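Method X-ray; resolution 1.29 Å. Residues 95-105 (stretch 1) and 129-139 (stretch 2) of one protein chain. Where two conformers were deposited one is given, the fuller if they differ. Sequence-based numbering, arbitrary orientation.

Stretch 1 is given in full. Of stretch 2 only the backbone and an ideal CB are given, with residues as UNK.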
# COMPACT_ATOMS: atom_id res chain seq x y z
N ALA A 95 -6.38 -21.71 -14.97
CA ALA A 95 -5.83 -20.36 -14.96
C ALA A 95 -5.02 -20.10 -13.69
O ALA A 95 -3.94 -19.51 -13.75
CB ALA A 95 -6.94 -19.33 -15.11
N ARG A 96 -5.53 -20.55 -12.54
CA ARG A 96 -4.82 -20.40 -11.27
C ARG A 96 -3.45 -21.08 -11.32
O ARG A 96 -2.46 -20.55 -10.83
CB ARG A 96 -5.63 -20.94 -10.09
CG ARG A 96 -6.92 -20.16 -9.80
CD ARG A 96 -7.44 -20.42 -8.39
NE ARG A 96 -7.54 -21.85 -8.09
CZ ARG A 96 -8.64 -22.58 -8.26
NH1 ARG A 96 -9.76 -22.04 -8.72
NH2 ARG A 96 -8.62 -23.87 -7.96
N GLN A 97 -3.41 -22.26 -11.94
CA GLN A 97 -2.15 -23.00 -12.09
C GLN A 97 -1.14 -22.22 -12.93
O GLN A 97 0.04 -22.13 -12.57
CB GLN A 97 -2.42 -24.38 -12.71
CG GLN A 97 -1.26 -25.38 -12.60
CD GLN A 97 -1.68 -26.81 -12.88
OE1 GLN A 97 -2.82 -27.08 -13.28
NE2 GLN A 97 -0.76 -27.75 -12.66
N ARG A 98 -1.61 -21.63 -14.04
CA ARG A 98 -0.75 -20.83 -14.91
C ARG A 98 -0.24 -19.58 -14.19
O ARG A 98 0.93 -19.22 -14.32
CB ARG A 98 -1.47 -20.46 -16.21
CG ARG A 98 -1.88 -21.66 -17.06
CD ARG A 98 -2.28 -21.25 -18.48
NE ARG A 98 -3.43 -20.35 -18.50
CZ ARG A 98 -4.70 -20.74 -18.49
NH1 ARG A 98 -5.02 -22.03 -18.44
NH2 ARG A 98 -5.67 -19.83 -18.52
N PHE A 99 -1.12 -18.94 -13.42
CA PHE A 99 -0.78 -17.76 -12.63
C PHE A 99 0.30 -18.08 -11.60
O PHE A 99 1.28 -17.36 -11.46
CB PHE A 99 -2.02 -17.20 -11.93
CG PHE A 99 -1.74 -16.03 -11.02
CD1 PHE A 99 -1.93 -14.72 -11.45
CD2 PHE A 99 -1.31 -16.24 -9.71
CE1 PHE A 99 -1.69 -13.64 -10.61
CE2 PHE A 99 -1.06 -15.16 -8.86
CZ PHE A 99 -1.25 -13.86 -9.31
N VAL A 100 0.10 -19.18 -10.87
CA VAL A 100 1.01 -19.57 -9.80
C VAL A 100 2.41 -19.86 -10.35
O VAL A 100 3.41 -19.34 -9.83
CB VAL A 100 0.44 -20.76 -8.99
CG1 VAL A 100 1.51 -21.41 -8.14
CG2 VAL A 100 -0.72 -20.28 -8.11
N LYS A 101 2.47 -20.65 -11.42
CA LYS A 101 3.74 -21.01 -12.05
C LYS A 101 4.46 -19.78 -12.61
O LYS A 101 5.67 -19.61 -12.39
CB LYS A 101 3.51 -22.04 -13.16
CG LYS A 101 4.77 -22.52 -13.86
CD LYS A 101 4.45 -23.52 -14.96
CE LYS A 101 5.71 -24.03 -15.64
NZ LYS A 101 6.53 -24.89 -14.74
N SER A 102 3.73 -18.94 -13.33
CA SER A 102 4.33 -17.76 -13.97
C SER A 102 4.76 -16.67 -12.98
O SER A 102 5.74 -15.98 -13.22
CB SER A 102 3.42 -17.19 -15.06
OG SER A 102 2.21 -16.69 -14.51
N SER A 103 4.03 -16.53 -11.88
CA SER A 103 4.37 -15.52 -10.87
C SER A 103 5.67 -15.86 -10.15
O SER A 103 6.51 -14.99 -9.93
CB SER A 103 3.23 -15.32 -9.87
OG SER A 103 2.97 -16.50 -9.14
N ILE A 104 5.83 -17.14 -9.79
CA ILE A 104 7.06 -17.61 -9.16
C ILE A 104 8.24 -17.45 -10.13
O ILE A 104 9.30 -16.94 -9.74
CB ILE A 104 6.91 -19.07 -8.67
CG1 ILE A 104 5.94 -19.12 -7.48
CG2 ILE A 104 8.27 -19.66 -8.29
CD1 ILE A 104 5.41 -20.49 -7.17
N ALA A 105 8.03 -17.83 -11.39
CA ALA A 105 9.05 -17.69 -12.42
C ALA A 105 9.44 -16.22 -12.63
O ALA A 105 10.62 -15.92 -12.83
CB ALA A 105 8.58 -18.31 -13.73
N UNK A 129 -13.73 -16.87 -1.37
CA UNK A 129 -13.56 -18.33 -1.46
C UNK A 129 -12.59 -18.72 -2.57
O UNK A 129 -11.72 -19.57 -2.37
CB UNK A 129 -14.91 -19.01 -1.70
N UNK A 130 -12.73 -18.09 -3.73
CA UNK A 130 -11.86 -18.40 -4.86
C UNK A 130 -10.45 -17.83 -4.69
O UNK A 130 -9.48 -18.44 -5.15
CB UNK A 130 -12.48 -17.86 -6.15
N UNK A 131 -10.34 -16.68 -4.03
CA UNK A 131 -9.04 -16.09 -3.70
C UNK A 131 -8.28 -16.99 -2.73
O UNK A 131 -7.07 -17.18 -2.87
CB UNK A 131 -9.22 -14.69 -3.10
N UNK A 132 -8.99 -17.57 -1.76
CA UNK A 132 -8.43 -18.58 -0.86
C UNK A 132 -7.78 -19.73 -1.64
O UNK A 132 -6.68 -20.16 -1.30
CB UNK A 132 -9.52 -19.13 0.06
N UNK A 133 -8.46 -20.21 -2.68
CA UNK A 133 -7.92 -21.28 -3.53
C UNK A 133 -6.61 -20.85 -4.18
O UNK A 133 -5.62 -21.57 -4.13
CB UNK A 133 -8.93 -21.67 -4.61
N UNK A 134 -6.60 -19.66 -4.78
CA UNK A 134 -5.39 -19.13 -5.42
C UNK A 134 -4.22 -19.03 -4.45
O UNK A 134 -3.12 -19.52 -4.74
CB UNK A 134 -5.67 -17.75 -6.02
N UNK A 135 -4.47 -18.40 -3.30
CA UNK A 135 -3.41 -18.15 -2.33
C UNK A 135 -2.88 -19.45 -1.71
O UNK A 135 -1.67 -19.60 -1.51
CB UNK A 135 -3.92 -17.22 -1.23
N UNK A 136 -3.77 -20.40 -1.44
CA UNK A 136 -3.35 -21.68 -0.89
C UNK A 136 -2.43 -22.40 -1.88
O UNK A 136 -1.39 -22.95 -1.49
CB UNK A 136 -4.57 -22.55 -0.56
N UNK A 137 -2.81 -22.39 -3.15
CA UNK A 137 -2.00 -23.00 -4.22
C UNK A 137 -0.66 -22.28 -4.39
O UNK A 137 0.37 -22.92 -4.61
CB UNK A 137 -2.77 -22.98 -5.54
N UNK A 138 -0.68 -20.96 -4.27
CA UNK A 138 0.55 -20.17 -4.39
C UNK A 138 1.52 -20.46 -3.25
O UNK A 138 2.72 -20.66 -3.47
CB UNK A 138 0.22 -18.68 -4.42
N UNK A 139 1.01 -20.51 -2.02
CA UNK A 139 1.82 -20.86 -0.85
C UNK A 139 2.52 -22.21 -1.04
O UNK A 139 3.73 -22.32 -0.81
CB UNK A 139 0.95 -20.90 0.41

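Both stretches are helical, and their axes approach to 9.6 Å with 44° between their N-to-C directions, and contact falls on one stripe of each helix. The backbone register gives the spacing: the CA of Arg96 lies 6.0 Å from the CA of 134, and the CA of Val100 lies 5.5 Å from the CA of 138.

At 129 the ideal CB has nothing of stretch 1 within 5.5 Å, so any helix-tolerant residue would serve; the deposited residue is Glu129, which makes no contact.

Position 130 points its CB sideways, again with nothing within 5.5 Å of it. Its backbone O comes loosely near the aliphatic part of Arg96, and many side chains would fit. The residue is Asn130, whose O lies 4.3 Å from Arg96 CD.

Stretch 1 constrains neither 131 nor 132, the first pointing away and the second out of reach, so helix-compatible side chains of many kinds would do. They are Phe131 and Val132, and neither touches it.

At 133 the CB points toward stretch 1 and sits 3.8 Å from Arg96 NE. A guanidinium lies close by, so the first carbons must pack against it while the rest can run off into open space; Ala, Gln, Glu or a long Lys or Arg would all be reasonable. The residue is Lys133. Its CB covers one face of the guanidinium, and the extended chain leads its amine away; Lys133 NZ makes a weak hydrogen bond to Asn130 OD1, 3.4 Å.

Position 134 leaves sideways, its ideal CB 4.0 Å from Arg96 CD. Ahead lie the ring of Phe99, the methylene carbons of Arg96 and, farther along, Val100, an apolar setting for a flexible or branched apolar chain that bends back: Leu, Met or perhaps Ile. It is Leu134, with chi1 t and chi2 p. Leu134 CD1 reaches Phe99 CD2 at 3.7 Å and Arg96 CG at 3.8 Å.

Position 135 points away and 136 is out of reach, with nothing of stretch 1 within 5.5 Å of either ideal CB, so stretch 1 sets no preference between polar and apolar, small and large. They are Val135 and Ser136.

At 137 the CB points toward stretch 1, 4.3 Å from Val100 CG2, and the cationic end of Arg96 is within reach of a medium-length chain. Glu is the clear favourite, with Gln a neutral alternative and Asp probably short. The residue is Glu137, and it forms a two-pronged salt bridge: Arg96 NE donates to Glu137 OE1 at 2.9 Å, and Arg96 NH2 to Glu137 OE2 at 3.0 Å. OE1 lies at the guanidinium edge, near its plane, where the N-H bonds point. Arg96 thus sits as a knob among Asn130, Lys133, Leu134 and Glu137.

Position 138 repeats 134 one turn on: sideways, ideal CB 4.1 Å from Val100 CG2, with Val100, Ser103 and Ile104 ahead. Leu or Met would suit. Leu138, also t then p, brings its CD1 to Val100 CG1 at 4.1 Å, Ile104 CG1 at 4.2 Å and Ser103 OG at 3.6 Å.

Position 139 points away, leaving the choice free; it is Thr139.

Stretch 2, residues 129-139: ENFVKLVSELT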
# COMPACT_ATOMS: atom_id res chain seq x y z
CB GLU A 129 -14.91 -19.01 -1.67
CG GLU A 129 -15.81 -19.03 -0.44
CD GLU A 129 -17.24 -19.46 -0.74
OE1 GLU A 129 -17.57 -19.72 -1.91
OE2 GLU A 129 -18.04 -19.51 0.22
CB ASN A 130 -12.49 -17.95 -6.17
CG ASN A 130 -13.72 -18.77 -6.55
OD1 ASN A 130 -13.99 -19.82 -5.96
ND2 ASN A 130 -14.46 -18.30 -7.54
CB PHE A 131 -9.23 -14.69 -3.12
CG PHE A 131 -7.96 -13.88 -2.99
CD1 PHE A 131 -7.75 -13.09 -1.86
CD2 PHE A 131 -6.98 -13.88 -3.99
CE1 PHE A 131 -6.60 -12.32 -1.72
CE2 PHE A 131 -5.82 -13.11 -3.85
CZ PHE A 131 -5.63 -12.33 -2.71
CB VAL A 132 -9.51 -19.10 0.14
CG1 VAL A 132 -9.12 -20.45 0.75
CG2 VAL A 132 -9.76 -18.07 1.24
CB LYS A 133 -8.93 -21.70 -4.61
CG LYS A 133 -10.22 -22.31 -4.08
CD LYS A 133 -11.17 -22.64 -5.22
CE LYS A 133 -12.57 -22.93 -4.71
NZ LYS A 133 -13.51 -23.21 -5.84
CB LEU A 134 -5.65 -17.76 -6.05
CG LEU A 134 -4.47 -17.15 -6.82
CD1 LEU A 134 -4.36 -17.76 -8.22
CD2 LEU A 134 -4.57 -15.63 -6.89
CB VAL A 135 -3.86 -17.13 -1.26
CG1 VAL A 135 -2.80 -16.96 -0.18
CG2 VAL A 135 -4.14 -15.77 -1.91
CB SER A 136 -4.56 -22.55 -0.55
OG SER A 136 -4.14 -23.77 0.06
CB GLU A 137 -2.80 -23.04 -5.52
CG GLU A 137 -3.96 -24.05 -5.49
CD GLU A 137 -5.08 -23.76 -6.47
OE1 GLU A 137 -4.92 -22.90 -7.36
OE2 GLU A 137 -6.15 -24.40 -6.36
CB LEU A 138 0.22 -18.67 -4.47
CG LEU A 138 1.38 -17.70 -4.72
CD1 LEU A 138 2.20 -18.06 -5.96
CD2 LEU A 138 0.83 -16.29 -4.83
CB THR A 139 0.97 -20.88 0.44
OG1 THR A 139 0.43 -19.57 0.67
CG2 THR A 139 1.80 -21.29 1.65
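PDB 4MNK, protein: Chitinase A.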